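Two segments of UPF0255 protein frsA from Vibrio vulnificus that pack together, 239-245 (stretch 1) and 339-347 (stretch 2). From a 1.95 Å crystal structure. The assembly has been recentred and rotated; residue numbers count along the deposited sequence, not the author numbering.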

# COMPACT_ATOMS: atom_id res chain seq x y z
N PRO A 239 4.70 -11.35 -11.61
CA PRO A 239 4.79 -12.25 -10.45
C PRO A 239 5.75 -11.74 -9.38
O PRO A 239 6.79 -11.14 -9.67
N LEU A 240 5.36 -11.96 -8.14
CA LEU A 240 6.16 -11.61 -6.99
C LEU A 240 7.25 -12.66 -6.82
O LEU A 240 6.98 -13.77 -6.38
N THR A 241 8.48 -12.30 -7.18
CA THR A 241 9.59 -13.23 -7.05
C THR A 241 10.55 -12.72 -5.99
O THR A 241 10.27 -11.71 -5.34
N GLU A 242 11.68 -13.41 -5.83
CA GLU A 242 12.65 -13.00 -4.82
C GLU A 242 13.31 -11.68 -5.20
O GLU A 242 13.76 -10.93 -4.33
N ASP A 243 13.37 -11.40 -6.50
CA ASP A 243 13.80 -10.10 -7.00
C ASP A 243 12.58 -9.19 -7.13
O ASP A 243 12.13 -8.90 -8.23
N TYR A 244 12.05 -8.76 -5.99
CA TYR A 244 10.79 -8.03 -5.99
C TYR A 244 10.99 -6.51 -6.10
O TYR A 244 10.03 -5.75 -6.03
N SER A 245 12.24 -6.09 -6.28
CA SER A 245 12.55 -4.68 -6.49
C SER A 245 12.64 -4.41 -7.99
O SER A 245 12.80 -3.27 -8.43
N ALA A 339 9.88 -17.07 4.09
CA ALA A 339 11.20 -16.80 4.68
C ALA A 339 12.14 -16.17 3.64
O ALA A 339 12.99 -15.33 3.98
N ALA A 340 11.97 -16.54 2.38
CA ALA A 340 12.84 -16.05 1.32
C ALA A 340 12.73 -14.55 1.04
O ALA A 340 13.51 -14.00 0.26
N TRP A 341 11.78 -13.89 1.69
CA TRP A 341 11.53 -12.47 1.45
C TRP A 341 12.27 -11.57 2.41
O TRP A 341 12.36 -10.36 2.18
N SER A 342 12.78 -12.15 3.49
CA SER A 342 13.65 -11.44 4.41
C SER A 342 14.91 -10.93 3.71
O SER A 342 15.56 -11.67 2.97
N LEU A 343 15.25 -9.67 3.96
CA LEU A 343 16.41 -9.04 3.35
C LEU A 343 17.71 -9.49 4.03
O LEU A 343 18.80 -9.25 3.52
N LYS A 344 17.56 -10.12 5.19
CA LYS A 344 18.67 -10.78 5.86
C LYS A 344 18.90 -12.14 5.21
O LYS A 344 20.03 -12.50 4.87
N VAL A 345 17.82 -12.90 5.02
CA VAL A 345 17.89 -14.19 4.34
C VAL A 345 18.43 -14.06 2.90
O VAL A 345 19.12 -14.96 2.39
N GLN A 346 18.17 -12.92 2.27
CA GLN A 346 18.68 -12.66 0.93
C GLN A 346 20.14 -12.17 0.90
O GLN A 346 20.77 -12.16 -0.16
N GLY A 347 20.66 -11.75 2.05
CA GLY A 347 22.08 -11.42 2.20
C GLY A 347 22.42 -9.94 2.19
O GLY A 347 23.60 -9.56 2.17

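Packing of residues 239-245 against 339-347, an irregular stretch against one that opens with a 3-10 segment; together they bury 364 Å² between them. Polar contacts: one hydrogen bond crosses the interface, from Tyr-244 OH to Trp-341 O at 2.9 Å. Tyr-244 points toward the other stretch with chi1 p (52°), which carries its hydroxyl to this carbonyl; the acceptor lies near the ring plane, at the edge. Gln-346, also pointing inward (chi1 m, chi2 t), reaches back to its own stretch, where Gln-346 NE2 donates to Ala-340 O at 2.8 Å. The amide thus held lies against stretch 1, with Gln-346 NE2 3.5 Å from Tyr-244 CE1 and 3.6 Å from Glu-242 CG. Aromatic contacts: Tyr-244 directs its edge toward the face of Trp-341 (chi1 m) in an offset edge-to-face pair, its ring centroid 5.9 Å from that of the five-membered ring and the planes at 84°. Apolar contacts: Leu-240 (t, p) points inward and places CD2 3.5 Å from Trp-341 CZ2, on the six-membered part of the indole. Leu-343 (m, t) starts sideways, but its end comes nearer, Leu-343 CD2 coming 4.3 Å from Tyr-244 CZ. At the exposed margin, the extended but poorly ordered Glu-242 (t, t) passes Ala-340, with Glu-242 OE1 4.0 Å from Ala-340 CB. Thr-241 and Asp-243 point away, and Thr-241 OG1 instead accepts from Asp-243 N at 2.9 Å.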

# COMPACT_ATOMS: atom_id res chain seq x y z
CB PRO A 239 5.32 -13.55 -11.06
CG PRO A 239 4.90 -13.48 -12.49
CD PRO A 239 5.02 -12.04 -12.87
CB LEU A 240 5.25 -11.59 -5.75
CG LEU A 240 5.76 -10.94 -4.48
CD1 LEU A 240 5.96 -9.46 -4.70
CD2 LEU A 240 4.76 -11.21 -3.36
CB THR A 241 10.38 -13.38 -8.37
OG1 THR A 241 11.45 -12.43 -8.40
CG2 THR A 241 9.48 -13.18 -9.57
CB GLU A 242 13.69 -14.10 -4.58
CG GLU A 242 14.30 -14.03 -3.18
CD GLU A 242 15.11 -15.26 -2.82
OE1 GLU A 242 14.79 -16.37 -3.31
OE2 GLU A 242 16.09 -15.12 -2.04
CB ASP A 243 14.49 -10.26 -8.36
CG ASP A 243 14.96 -8.94 -8.93
OD1 ASP A 243 15.21 -8.00 -8.14
OD2 ASP A 243 15.07 -8.84 -10.17
CB TYR A 244 9.91 -8.41 -4.79
CG TYR A 244 10.58 -8.33 -3.42
CD1 TYR A 244 10.82 -9.48 -2.67
CD2 TYR A 244 10.94 -7.11 -2.87
CE1 TYR A 244 11.43 -9.41 -1.40
CE2 TYR A 244 11.54 -7.02 -1.62
CZ TYR A 244 11.79 -8.17 -0.89
OH TYR A 244 12.39 -8.08 0.36
CB SER A 245 13.86 -4.30 -5.79
OG SER A 245 14.93 -5.16 -6.18
CB ALA A 339 11.79 -18.07 5.25
CB ALA A 340 12.62 -16.84 0.04
CB TRP A 341 10.03 -12.15 1.54
CG TRP A 341 9.20 -12.74 0.44
CD1 TRP A 341 9.64 -13.33 -0.71
CD2 TRP A 341 7.78 -12.79 0.40
NE1 TRP A 341 8.58 -13.75 -1.46
CE2 TRP A 341 7.42 -13.43 -0.81
CE3 TRP A 341 6.76 -12.36 1.26
CZ2 TRP A 341 6.10 -13.65 -1.17
CZ3 TRP A 341 5.45 -12.58 0.90
CH2 TRP A 341 5.13 -13.22 -0.31
CB SER A 342 14.05 -12.36 5.57
OG SER A 342 15.28 -11.95 6.17
CB LEU A 343 16.29 -7.51 3.41
CG LEU A 343 15.24 -6.84 2.53
CD1 LEU A 343 15.25 -5.33 2.76
CD2 LEU A 343 15.48 -7.15 1.07
CB LYS A 344 18.36 -10.94 7.36
CG LYS A 344 19.54 -11.36 8.21
CD LYS A 344 19.07 -11.91 9.54
CE LYS A 344 19.88 -11.33 10.69
NZ LYS A 344 21.32 -11.64 10.56
CB VAL A 345 16.55 -14.93 4.39
CG1 VAL A 345 16.61 -16.23 3.58
CG2 VAL A 345 16.20 -15.22 5.84
CB GLN A 346 17.77 -11.69 0.19
CG GLN A 346 16.34 -12.18 0.07
CD GLN A 346 15.50 -11.27 -0.77
OE1 GLN A 346 16.03 -10.44 -1.50
NE2 GLN A 346 14.17 -11.40 -0.68